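Local coordinates for protein macrolide 2'-phosphotransferase MphH (Brachybacterium faecium, PDB 5UXD) that probably inactivates macrolide antibiotics such as azithromycin, which it binds, by transferring a phosphate group, probably from a guanine nucleotide, to the 2'-hydroxyl of the drug, at residues L19-R27 against A38-W48; L95-T103 against P201-T212. All blocks are in the same frame, centred on the assembly; numbering follows the deposited sequence. Where two conformers were deposited one is given.

Contact 1. Residues L19-R27 against A38-W48; sequences LDLDGGTLR and AFARAHDGGDW. With ZIT (azithromycin), chain I.
Leu19 lays one methyl over the indole face of Trp48: CD1 stands 3.6 Å from the centroid of the five-membered ring, 17° off its normal, a CH-pi contact. With CG anti to the backbone N (chi1 -179°), the branched end reaches the ring, and CD2 settles over the fusion beside CE3. Thr25 acts as a relay. Its OG1 accepts from Arg41 N in a nearly straight bond (2.8 Å, 174°). It also donates to Asp22 O (2.7 Å), an acceptor shared with Thr25 N, so a small hydroxyl serves a strand N-H at the corner made by residues 23-25. Asp20 O accepts from His43 N (2.9 Å) and lies over one face of the imidazole. Asp22 N donates to Arg41 O.

These bonds tie residues 20-25 to the end of strand 35-42. The hairpin of strands 26-29 and 35-42 is held by Arg27 N to Phe39 O and Phe39 N to Arg27 O, 2.9 Å each. Both pairings belong to the antiparallel sheet of the kinase-like N-terminal lobe. Azithromycin lies against its outer end: Asp22 OD2 is 3.6 Å from ZIT C21, and Arg41 turns one guanidinium face to ZIT C17. Charge alone joins Arg41 NH1 to Asp47 OD2 (3.0 Å), well out of the guanidinium plane. Ala40 CB, small enough for close approach, meets Leu21 CD1 and Leu26 CG; both leucines also pack on helix 7-16.

Contact 2. Residues L95-T103 against P201-T212; sequences LLPGSPGLT and PAHTLVEDERIT
The carboxylate of Glu207 lies alongside the backbone of Gly98 in one of its two modelled conformers, with OE2 3.4 Å from Gly98 CA. In that copy, which makes the placement tentative, the two touch without a hydrogen bond, the angle at Gly98 N being poor. Glycine suits this place because the backbone has a positive phi of 108° and Leu205, Glu207 and Thr212 all come close.

Leu205 makes the widest contact with 95-103, its two methyls going to different partners. Its CG stands anti to the carbonyl carbon (chi1 -49°), and from there CD1 reaches Leu96 CB at 3.6 Å. The other methyl, CD2, touches Pro100 CG at 4.0 Å, the two side chains crossing at a slant. Pro201 CB meets Leu102 CB, and Pro201 also touches Trp112 of strand 110-112. Strands 99-104 and 204-207 pair antiparallel, as the two middle strands of a four-stranded sheet, in the phosphotransferase fold of the protein-kinase clan. Ser99 and Val206 form a hydrogen-bonded pair, in which Val206 N to Ser99 O measures 2.7 Å and the return bond from Ser99 N to Val206 O is longer. Pro100, having no N-H, fits the following non-hydrogen-bonded position opposite Leu205, and Gly101 N adds a weak bond to Thr204 O.

Thr204 steadies the turn before its strand: both its N and its OG1 donate to Pro201 O, the hydroxyl at 3.1 Å. At the other end a water beside Pro97 O lies 2.9 Å from Thr212 OG1. Leu96 and Ala202 contribute to the GDP site in another crystal of this protein, and His203 to its magnesium site; His203 ND1 is held by Glu198 O.

The two contacts are equally buried, but contact 2 is nearer the middle of the molecule, its centre about 14 Å from the centre of the chain against about 27 Å for contact 1. Contact 1 joins neighbours in sequence at the outer end of the N-terminal sheet; contact 2 joins strands nearly a hundred residues apart. Polar relays and charges mark the first, whereas prolines, glycines and leucines close the second beside the nucleotide and metal sites. Both lie near azithromycin: contact 1 touches one molecule directly, and in contact 2 the side chain of Leu102 is about 5 Å from bound drug. Leu95 N and Asp47 O, 2.9 Å apart, probably form a hydrogen bond joining the two.

Contact 1. Residues L19-R27 against A38-W48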
loop_
_atom_site.group_PDB
_atom_site.type_symbol
_atom_site.label_atom_id
_atom_site.label_comp_id
_atom_site.label_asym_id
_atom_site.label_seq_id
_atom_site.Cartn_x
_atom_site.Cartn_y
_atom_site.Cartn_z
ATOM N N LEU A 19 -7.863 -5.088 27.221
ATOM C CA LEU A 19 -8.973 -4.922 26.281
ATOM C C LEU A 19 -10.027 -6.000 26.538
ATOM O O LEU A 19 -9.788 -7.188 26.297
ATOM C CB LEU A 19 -8.457 -4.946 24.840
ATOM C CG LEU A 19 -9.499 -4.751 23.749
ATOM C CD1 LEU A 19 -10.118 -3.377 23.881
ATOM C CD2 LEU A 19 -8.843 -4.920 22.364
ATOM N N ASP A 20 -11.190 -5.560 27.016
ATOM C CA ASP A 20 -12.280 -6.438 27.428
ATOM C C ASP A 20 -13.304 -6.486 26.299
ATOM O O ASP A 20 -13.970 -5.483 26.021
ATOM C CB ASP A 20 -12.913 -5.939 28.726
ATOM C CG ASP A 20 -11.913 -5.871 29.884
ATOM O OD1 ASP A 20 -11.014 -6.740 29.953
ATOM O OD2 ASP A 20 -12.041 -4.960 30.734
ATOM N N LEU A 21 -13.423 -7.649 25.653
ATOM C CA LEU A 21 -14.221 -7.815 24.446
ATOM C C LEU A 21 -15.488 -8.630 24.696
ATOM O O LEU A 21 -15.520 -9.540 25.528
ATOM C CB LEU A 21 -13.399 -8.495 23.346
ATOM C CG LEU A 21 -12.111 -7.806 22.890
ATOM C CD1 LEU A 21 -11.340 -8.676 21.889
ATOM C CD2 LEU A 21 -12.397 -6.429 22.307
ATOM N N ASP A 22 -16.531 -8.299 23.944
ATOM C CA ASP A 22 -17.767 -9.079 23.908
ATOM C C ASP A 22 -17.540 -10.242 22.951
ATOM O O ASP A 22 -17.523 -10.055 21.734
ATOM C CB ASP A 22 -18.929 -8.198 23.466
ATOM C CG ASP A 22 -20.243 -8.957 23.328
ATOM O OD1 ASP A 22 -20.369 -10.114 23.808
ATOM O OD2 ASP A 22 -21.182 -8.371 22.749
ATOM N N GLY A 23 -17.341 -11.443 23.506
ATOM C CA GLY A 23 -17.007 -12.597 22.684
ATOM C C GLY A 23 -18.083 -12.960 21.683
ATOM O O GLY A 23 -17.790 -13.534 20.631
ATOM N N GLY A 24 -19.335 -12.616 21.981
ATOM C CA GLY A 24 -20.414 -12.859 21.047
ATOM C C GLY A 24 -20.236 -12.162 19.716
ATOM O O GLY A 24 -20.838 -12.579 18.722
ATOM N N THR A 25 -19.417 -11.114 19.674
ATOM C CA THR A 25 -19.188 -10.339 18.468
ATOM C C THR A 25 -17.890 -10.704 17.765
ATOM O O THR A 25 -17.579 -10.103 16.733
ATOM C CB THR A 25 -19.165 -8.838 18.795
ATOM O OG1 THR A 25 -17.953 -8.526 19.497
ATOM C CG2 THR A 25 -20.349 -8.452 19.648
ATOM N N LEU A 26 -17.114 -11.651 18.290
ATOM C CA LEU A 26 -15.763 -11.851 17.781
ATOM C C LEU A 26 -15.791 -12.665 16.493
ATOM O O LEU A 26 -16.469 -13.692 16.416
ATOM C CB LEU A 26 -14.889 -12.540 18.824
ATOM C CG LEU A 26 -13.412 -12.236 18.600
ATOM C CD1 LEU A 26 -12.715 -12.019 19.926
ATOM C CD2 LEU A 26 -12.755 -13.353 17.802
ATOM N N ARG A 27 -15.069 -12.184 15.477
ATOM C CA ARG A 27 -14.903 -12.868 14.205
ATOM C C ARG A 27 -13.427 -12.828 13.833
ATOM O O ARG A 27 -12.678 -11.976 14.309
ATOM C CB ARG A 27 -15.744 -12.218 13.092
ATOM C CG ARG A 27 -17.248 -12.294 13.318
ATOM C CD ARG A 27 -18.027 -11.708 12.139
ATOM N NE ARG A 27 -18.871 -12.709 11.484
ATOM C CZ ARG A 27 -20.177 -12.846 11.698
ATOM N NH1 ARG A 27 -20.802 -12.042 12.554
ATOM N NH2 ARG A 27 -20.861 -13.789 11.061
ATOM N N ALA A 38 -8.499 -10.430 14.022
ATOM C CA ALA A 38 -9.803 -10.577 14.653
ATOM C C ALA A 38 -10.476 -9.218 14.810
ATOM O O ALA A 38 -9.816 -8.189 14.986
ATOM C CB ALA A 38 -9.700 -11.268 16.028
ATOM N N PHE A 39 -11.806 -9.232 14.741
ATOM C CA PHE A 39 -12.640 -8.059 14.964
ATOM C C PHE A 39 -13.621 -8.359 16.086
ATOM O O PHE A 39 -14.255 -9.417 16.086
ATOM C CB PHE A 39 -13.436 -7.679 13.710
ATOM C CG PHE A 39 -12.623 -7.665 12.452
ATOM C CD1 PHE A 39 -11.933 -6.529 12.077
ATOM C CD2 PHE A 39 -12.551 -8.789 11.644
ATOM C CE1 PHE A 39 -11.185 -6.511 10.917
ATOM C CE2 PHE A 39 -11.805 -8.777 10.475
ATOM C CZ PHE A 39 -11.121 -7.641 10.114
ATOM N N ALA A 40 -13.772 -7.423 17.024
ATOM C CA ALA A 40 -14.755 -7.609 18.083
ATOM C C ALA A 40 -15.191 -6.252 18.604
ATOM O O ALA A 40 -14.507 -5.245 18.409
ATOM C CB ALA A 40 -14.196 -8.456 19.243
ATOM N N ARG A 41 -16.332 -6.245 19.281
ATOM C CA ARG A 41 -16.780 -5.069 20.009
ATOM C C ARG A 41 -16.296 -5.148 21.451
ATOM O O ARG A 41 -16.338 -6.212 22.075
ATOM C CB ARG A 41 -18.298 -4.939 19.953
ATOM C CG ARG A 41 -18.822 -3.575 20.379
ATOM C CD ARG A 41 -20.317 -3.430 20.112
ATOM N NE ARG A 41 -20.786 -4.300 19.036
ATOM C CZ ARG A 41 -20.988 -3.904 17.783
ATOM N NH1 ARG A 41 -20.752 -2.645 17.427
ATOM N NH2 ARG A 41 -21.423 -4.773 16.882
ATOM N N ALA A 42 -15.820 -4.021 21.973
ATOM C CA ALA A 42 -15.426 -3.980 23.371
ATOM C C ALA A 42 -16.654 -3.796 24.261
ATOM O O ALA A 42 -17.738 -3.420 23.805
ATOM C CB ALA A 42 -14.405 -2.867 23.611
ATOM N N HIS A 43 -16.482 -4.086 25.552
ATOM C CA HIS A 43 -17.597 -4.021 26.489
ATOM C C HIS A 43 -18.207 -2.627 26.565
ATOM O O HIS A 43 -19.375 -2.495 26.946
ATOM C CB HIS A 43 -17.149 -4.500 27.869
ATOM C CG HIS A 43 -17.046 -5.991 27.977
ATOM N ND1 HIS A 43 -16.593 -6.629 29.112
ATOM C CD2 HIS A 43 -17.329 -6.969 27.084
ATOM C CE1 HIS A 43 -16.605 -7.937 28.915
ATOM N NE2 HIS A 43 -17.047 -8.168 27.691
ATOM N N ASP A 44 -17.434 -1.593 26.239
ATOM C CA ASP A 44 -17.971 -0.240 26.191
ATOM C C ASP A 44 -18.556 0.118 24.826
ATOM O O ASP A 44 -18.898 1.283 24.601
ATOM C CB ASP A 44 -16.902 0.782 26.604
ATOM C CG ASP A 44 -15.759 0.906 25.601
ATOM O OD1 ASP A 44 -15.826 0.346 24.482
ATOM O OD2 ASP A 44 -14.769 1.589 25.947
ATOM N N GLY A 45 -18.658 -0.845 23.908
ATOM C CA GLY A 45 -19.335 -0.650 22.645
ATOM C C GLY A 45 -18.437 -0.329 21.461
ATOM O O GLY A 45 -18.904 -0.400 20.316
ATOM N N GLY A 46 -17.172 0.021 21.693
ATOM C CA GLY A 46 -16.303 0.373 20.584
ATOM C C GLY A 46 -15.874 -0.840 19.776
ATOM O O GLY A 46 -15.672 -1.933 20.306
ATOM N N ASP A 47 -15.731 -0.638 18.464
ATOM C CA ASP A 47 -15.273 -1.688 17.561
ATOM C C ASP A 47 -13.751 -1.702 17.481
ATOM O O ASP A 47 -13.113 -0.650 17.384
ATOM C CB ASP A 47 -15.855 -1.495 16.159
ATOM C CG ASP A 47 -17.355 -1.698 16.117
ATOM O OD1 ASP A 47 -18.043 -0.904 15.442
ATOM O OD2 ASP A 47 -17.848 -2.651 16.757
ATOM N N TRP A 48 -13.178 -2.909 17.482
ATOM C CA TRP A 48 -11.737 -3.098 17.553
ATOM C C TRP A 48 -11.268 -4.049 16.462
ATOM O O TRP A 48 -12.006 -4.941 16.029
ATOM C CB TRP A 48 -11.322 -3.647 18.934
ATOM C CG TRP A 48 -11.274 -2.591 19.994
ATOM C CD1 TRP A 48 -12.315 -2.127 20.743
ATOM C CD2 TRP A 48 -10.116 -1.841 20.401
ATOM N NE1 TRP A 48 -11.877 -1.140 21.595
ATOM C CE2 TRP A 48 -10.534 -0.944 21.399
ATOM C CE3 TRP A 48 -8.773 -1.842 20.006
ATOM C CZ2 TRP A 48 -9.655 -0.066 22.030
ATOM C CZ3 TRP A 48 -7.895 -0.970 20.632
ATOM C CH2 TRP A 48 -8.345 -0.091 21.632
HETATM C C1 ZIT I . -26.363 -5.155 21.557
HETATM C C2 ZIT I . -25.988 -3.675 21.197
HETATM C C3 ZIT I . -26.155 -2.733 22.381
HETATM C C4 ZIT I . -25.407 -3.125 23.702
HETATM C C5 ZIT I . -23.899 -2.739 23.722
HETATM C C6 ZIT I . -23.023 -3.705 24.492
HETATM C C7 ZIT I . -23.264 -3.645 26.019
HETATM C C8 ZIT I . -22.573 -4.829 26.767
HETATM C C9 ZIT I . -23.605 -5.938 27.111
HETATM N N10 ZIT I . -23.904 -6.820 25.871
HETATM C C11 ZIT I . -25.290 -7.232 25.844
HETATM C C12 ZIT I . -25.775 -7.377 24.395
HETATM C C13 ZIT I . -27.288 -7.229 24.217
HETATM C C14 ZIT I . -27.607 -6.820 22.781
HETATM C C15 ZIT I . -29.062 -7.099 22.465
HETATM C C16 ZIT I . -29.360 -6.653 20.998
HETATM C C17 ZIT I . -24.629 -3.674 20.576
HETATM C C18 ZIT I . -26.148 -2.448 24.829
HETATM C C19 ZIT I . -21.554 -3.348 24.218
HETATM C C20 ZIT I . -21.984 -4.329 27.999
HETATM C C21 ZIT I . -22.972 -7.957 25.833
HETATM C C22 ZIT I . -25.488 -8.516 26.622
HETATM C C23 ZIT I . -27.877 -6.209 25.212
HETATM O O1 ZIT I . -25.840 -6.083 20.969
HETATM O O6 ZIT I . -23.269 -5.019 24.022
HETATM O O12 ZIT I . -25.415 -8.640 23.889
HETATM O O13 ZIT I . -27.901 -8.506 24.420
HETATM O O14 ZIT I . -27.386 -5.416 22.622
HETATM C C1A ZIT I . -23.769 -0.363 23.347
HETATM C C2A ZIT I . -23.233 0.883 24.006
HETATM C C3A ZIT I . -23.317 2.043 23.086
HETATM C C4A ZIT I . -22.631 1.776 21.805
HETATM C C5A ZIT I . -23.175 0.500 21.156
HETATM C C6A ZIT I . -22.452 0.167 19.920
HETATM C C7A ZIT I . -22.862 4.414 23.028
HETATM C C8A ZIT I . -21.393 3.030 24.234
HETATM O O1A ZIT I . -23.674 -1.438 24.258
HETATM O O2A ZIT I . -24.012 1.171 25.177
HETATM N N3A ZIT I . -22.781 3.225 23.823
HETATM O O5A ZIT I . -23.087 -0.654 22.075
HETATM C C1B ZIT I . -28.307 -1.760 21.819
HETATM C C2B ZIT I . -29.795 -2.000 21.935
HETATM C C3B ZIT I . -30.488 -1.206 23.014
HETATM C C4B ZIT I . -30.012 0.205 23.093
HETATM C C5B ZIT I . -28.515 0.237 23.265
HETATM C C6B ZIT I . -28.015 1.655 23.420
HETATM C C7B ZIT I . -32.045 -1.242 22.726
HETATM C C8B ZIT I . -30.506 -3.166 24.435
HETATM O O1B ZIT I . -27.574 -2.593 22.685
HETATM O O3B ZIT I . -30.223 -1.788 24.305
HETATM O O4B ZIT I . -30.630 0.894 24.199
HETATM O O5B ZIT I . -27.886 -0.343 22.069
#

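Contact 2. Residues L95-T103 against P201-T212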
loop_
_atom_site.group_PDB
_atom_site.type_symbol
_atom_site.label_atom_id
_atom_site.label_comp_id
_atom_site.label_asym_id
_atom_site.label_seq_id
_atom_site.Cartn_x
_atom_site.Cartn_y
_atom_site.Cartn_z
ATOM N N LEU A 95 -11.477 0.185 15.105
ATOM C CA LEU A 95 -11.907 0.070 13.721
ATOM C C LEU A 95 -12.111 1.456 13.122
ATOM O O LEU A 95 -12.746 2.329 13.727
ATOM C CB LEU A 95 -13.203 -0.743 13.639
ATOM C CG LEU A 95 -13.769 -0.982 12.235
ATOM C CD1 LEU A 95 -12.925 -1.999 11.486
ATOM C CD2 LEU A 95 -15.229 -1.437 12.294
ATOM N N LEU A 96 -11.553 1.662 11.966
ATOM C CA LEU A 96 -11.743 2.929 11.281
ATOM C C LEU A 96 -13.099 2.973 10.579
ATOM O O LEU A 96 -13.580 1.955 10.081
ATOM C CB LEU A 96 -10.624 3.136 10.276
ATOM C CG LEU A 96 -9.294 3.347 11.004
ATOM C CD1 LEU A 96 -8.173 3.639 10.042
ATOM C CD2 LEU A 96 -9.455 4.487 12.003
ATOM N N PRO A 97 -13.729 4.143 10.520
ATOM C CA PRO A 97 -15.036 4.249 9.866
ATOM C C PRO A 97 -14.932 4.237 8.346
ATOM O O PRO A 97 -13.908 4.588 7.756
ATOM C CB PRO A 97 -15.560 5.598 10.367
ATOM C CG PRO A 97 -14.316 6.420 10.505
ATOM C CD PRO A 97 -13.245 5.455 10.992
ATOM N N GLY A 98 -16.019 3.824 7.716
ATOM C CA GLY A 98 -16.137 3.821 6.271
ATOM C C GLY A 98 -16.085 2.410 5.708
ATOM O O GLY A 98 -15.937 1.421 6.425
ATOM N N SER A 99 -16.195 2.341 4.385
ATOM C CA SER A 99 -16.170 1.072 3.688
ATOM C C SER A 99 -14.998 1.016 2.713
ATOM O O SER A 99 -14.647 2.030 2.102
ATOM C CB SER A 99 -17.487 0.844 2.930
ATOM O OG SER A 99 -18.577 0.771 3.831
ATOM N N PRO A 100 -14.370 -0.149 2.554
ATOM C CA PRO A 100 -13.238 -0.252 1.623
ATOM C C PRO A 100 -13.667 0.070 0.199
ATOM O O PRO A 100 -14.736 -0.342 -0.256
ATOM C CB PRO A 100 -12.796 -1.714 1.763
ATOM C CG PRO A 100 -13.379 -2.178 3.056
ATOM C CD PRO A 100 -14.665 -1.436 3.204
ATOM N N GLY A 101 -12.826 0.831 -0.502
ATOM C CA GLY A 101 -13.123 1.148 -1.883
ATOM C C GLY A 101 -13.079 -0.043 -2.812
ATOM O O GLY A 101 -13.582 0.046 -3.936
ATOM N N LEU A 102 -12.494 -1.149 -2.362
ATOM C CA LEU A 102 -12.390 -2.374 -3.142
ATOM C C LEU A 102 -12.227 -3.522 -2.160
ATOM O O LEU A 102 -11.356 -3.468 -1.285
ATOM C CB LEU A 102 -11.198 -2.303 -4.108
ATOM C CG LEU A 102 -10.880 -3.429 -5.094
ATOM C CD1 LEU A 102 -10.072 -2.874 -6.257
ATOM C CD2 LEU A 102 -10.112 -4.570 -4.436
ATOM N N THR A 103 -13.058 -4.553 -2.303
ATOM C CA THR A 103 -12.971 -5.743 -1.469
ATOM C C THR A 103 -12.755 -6.980 -2.337
ATOM O O THR A 103 -13.205 -7.045 -3.488
ATOM C CB THR A 103 -14.236 -5.919 -0.604
ATOM O OG1 THR A 103 -15.406 -5.865 -1.431
ATOM C CG2 THR A 103 -14.319 -4.828 0.452
ATOM N N PRO A 201 -7.703 1.588 -4.368
ATOM C CA PRO A 201 -8.906 1.609 -3.513
ATOM C C PRO A 201 -8.981 0.521 -2.449
ATOM O O PRO A 201 -9.668 0.718 -1.437
ATOM C CB PRO A 201 -10.040 1.478 -4.534
ATOM C CG PRO A 201 -9.523 2.201 -5.723
ATOM C CD PRO A 201 -8.051 1.856 -5.778
ATOM N N ALA A 202 -8.304 -0.617 -2.629
ATOM C CA ALA A 202 -8.318 -1.634 -1.582
ATOM C C ALA A 202 -7.652 -1.160 -0.294
ATOM O O ALA A 202 -7.883 -1.758 0.761
ATOM C CB ALA A 202 -7.633 -2.909 -2.067
ATOM N N HIS A 203 -6.818 -0.118 -0.352
ATOM C CA HIS A 203 -6.154 0.399 0.837
ATOM C C HIS A 203 -6.753 1.716 1.312
ATOM O O HIS A 203 -6.114 2.452 2.072
ATOM C CB HIS A 203 -4.658 0.547 0.580
ATOM C CG HIS A 203 -3.971 -0.762 0.391
ATOM N ND1 HIS A 203 -2.972 -0.958 -0.533
ATOM C CD2 HIS A 203 -4.166 -1.960 0.998
ATOM C CE1 HIS A 203 -2.562 -2.216 -0.475
ATOM N NE2 HIS A 203 -3.274 -2.845 0.445
ATOM N N THR A 204 -7.952 2.046 0.856
ATOM C CA THR A 204 -8.669 3.205 1.350
ATOM C C THR A 204 -9.987 2.763 1.978
ATOM O O THR A 204 -10.488 1.658 1.739
ATOM C CB THR A 204 -8.933 4.231 0.235
ATOM O OG1 THR A 204 -9.891 3.699 -0.689
ATOM C CG2 THR A 204 -7.648 4.576 -0.524
ATOM N N LEU A 205 -10.527 3.626 2.826
ATOM C CA LEU A 205 -11.932 3.528 3.170
ATOM C C LEU A 205 -12.616 4.781 2.661
ATOM O O LEU A 205 -12.034 5.879 2.706
ATOM C CB LEU A 205 -12.162 3.370 4.676
ATOM C CG LEU A 205 -11.322 2.302 5.381
ATOM C CD1 LEU A 205 -11.519 2.360 6.885
ATOM C CD2 LEU A 205 -11.662 0.927 4.846
ATOM N N VAL A 206 -13.827 4.593 2.159
ATOM C CA VAL A 206 -14.534 5.668 1.482
ATOM C C VAL A 206 -15.885 5.893 2.137
ATOM O O VAL A 206 -16.522 4.971 2.661
ATOM C CB VAL A 206 -14.713 5.404 -0.033
ATOM C CG1 VAL A 206 -13.369 5.488 -0.760
ATOM C CG2 VAL A 206 -15.381 4.062 -0.271
ATOM N N GLU A 207 -16.300 7.154 2.122
ATOM C CA GLU A 207 -17.642 7.558 2.519
ATOM C C GLU A 207 -18.098 8.626 1.536
ATOM O O GLU A 207 -17.428 9.654 1.395
ATOM C CB GLU A 207 -17.662 8.090 3.957
ATOM C CG GLU A 207 -17.310 7.047 5.025
ATOM C CD GLU A 207 -17.574 7.535 6.442
ATOM O OE1 GLU A 207 -17.729 8.758 6.638
ATOM O OE2 GLU A 207 -17.633 6.695 7.364
ATOM N N ASP A 208 -19.215 8.378 0.849
ATOM C CA ASP A 208 -19.724 9.290 -0.176
ATOM C C ASP A 208 -18.658 9.586 -1.232
ATOM O O ASP A 208 -18.479 10.728 -1.660
ATOM C CB ASP A 208 -20.250 10.581 0.448
ATOM C CG ASP A 208 -21.516 10.363 1.258
ATOM O OD1 ASP A 208 -22.222 9.367 0.993
ATOM O OD2 ASP A 208 -21.813 11.190 2.145
ATOM N N GLU A 209 -17.941 8.539 -1.647
ATOM C CA GLU A 209 -16.896 8.561 -2.671
ATOM C C GLU A 209 -15.678 9.385 -2.267
ATOM O O GLU A 209 -14.808 9.657 -3.110
ATOM C CB GLU A 209 -17.438 9.039 -4.029
ATOM C CG GLU A 209 -18.829 8.496 -4.360
ATOM C CD GLU A 209 -19.156 8.525 -5.846
ATOM O OE1 GLU A 209 -20.080 7.789 -6.257
ATOM O OE2 GLU A 209 -18.498 9.273 -6.606
ATOM N N ARG A 210 -15.570 9.769 -0.999
ATOM C CA ARG A 210 -14.402 10.467 -0.486
ATOM C C ARG A 210 -13.607 9.531 0.408
ATOM O O ARG A 210 -14.183 8.701 1.119
ATOM C CB ARG A 210 -14.799 11.723 0.300
ATOM C CG ARG A 210 -15.457 12.785 -0.561
ATOM C CD ARG A 210 -15.693 14.087 0.178
ATOM N NE ARG A 210 -16.399 15.030 -0.683
ATOM C CZ ARG A 210 -17.722 15.070 -0.810
ATOM N NH1 ARG A 210 -18.485 14.227 -0.121
ATOM N NH2 ARG A 210 -18.285 15.952 -1.625
ATOM N N ILE A 211 -12.287 9.672 0.367
ATOM C CA ILE A 211 -11.418 8.888 1.235
ATOM C C ILE A 211 -11.545 9.408 2.656
ATOM O O ILE A 211 -11.405 10.613 2.910
ATOM C CB ILE A 211 -9.964 8.962 0.752
ATOM C CG1 ILE A 211 -9.823 8.348 -0.638
ATOM C CG2 ILE A 211 -9.027 8.275 1.743
ATOM C CD1 ILE A 211 -8.438 8.576 -1.245
ATOM N N THR A 212 -11.827 8.505 3.588
ATOM C CA THR A 212 -11.882 8.857 4.995
ATOM C C THR A 212 -10.824 8.156 5.831
ATOM O O THR A 212 -10.648 8.519 7.000
ATOM C CB THR A 212 -13.262 8.540 5.582
ATOM O OG1 THR A 212 -13.550 7.145 5.414
ATOM C CG2 THR A 212 -14.339 9.367 4.880
HETATM O O HOH W 1 -12.384 6.504 8.016
#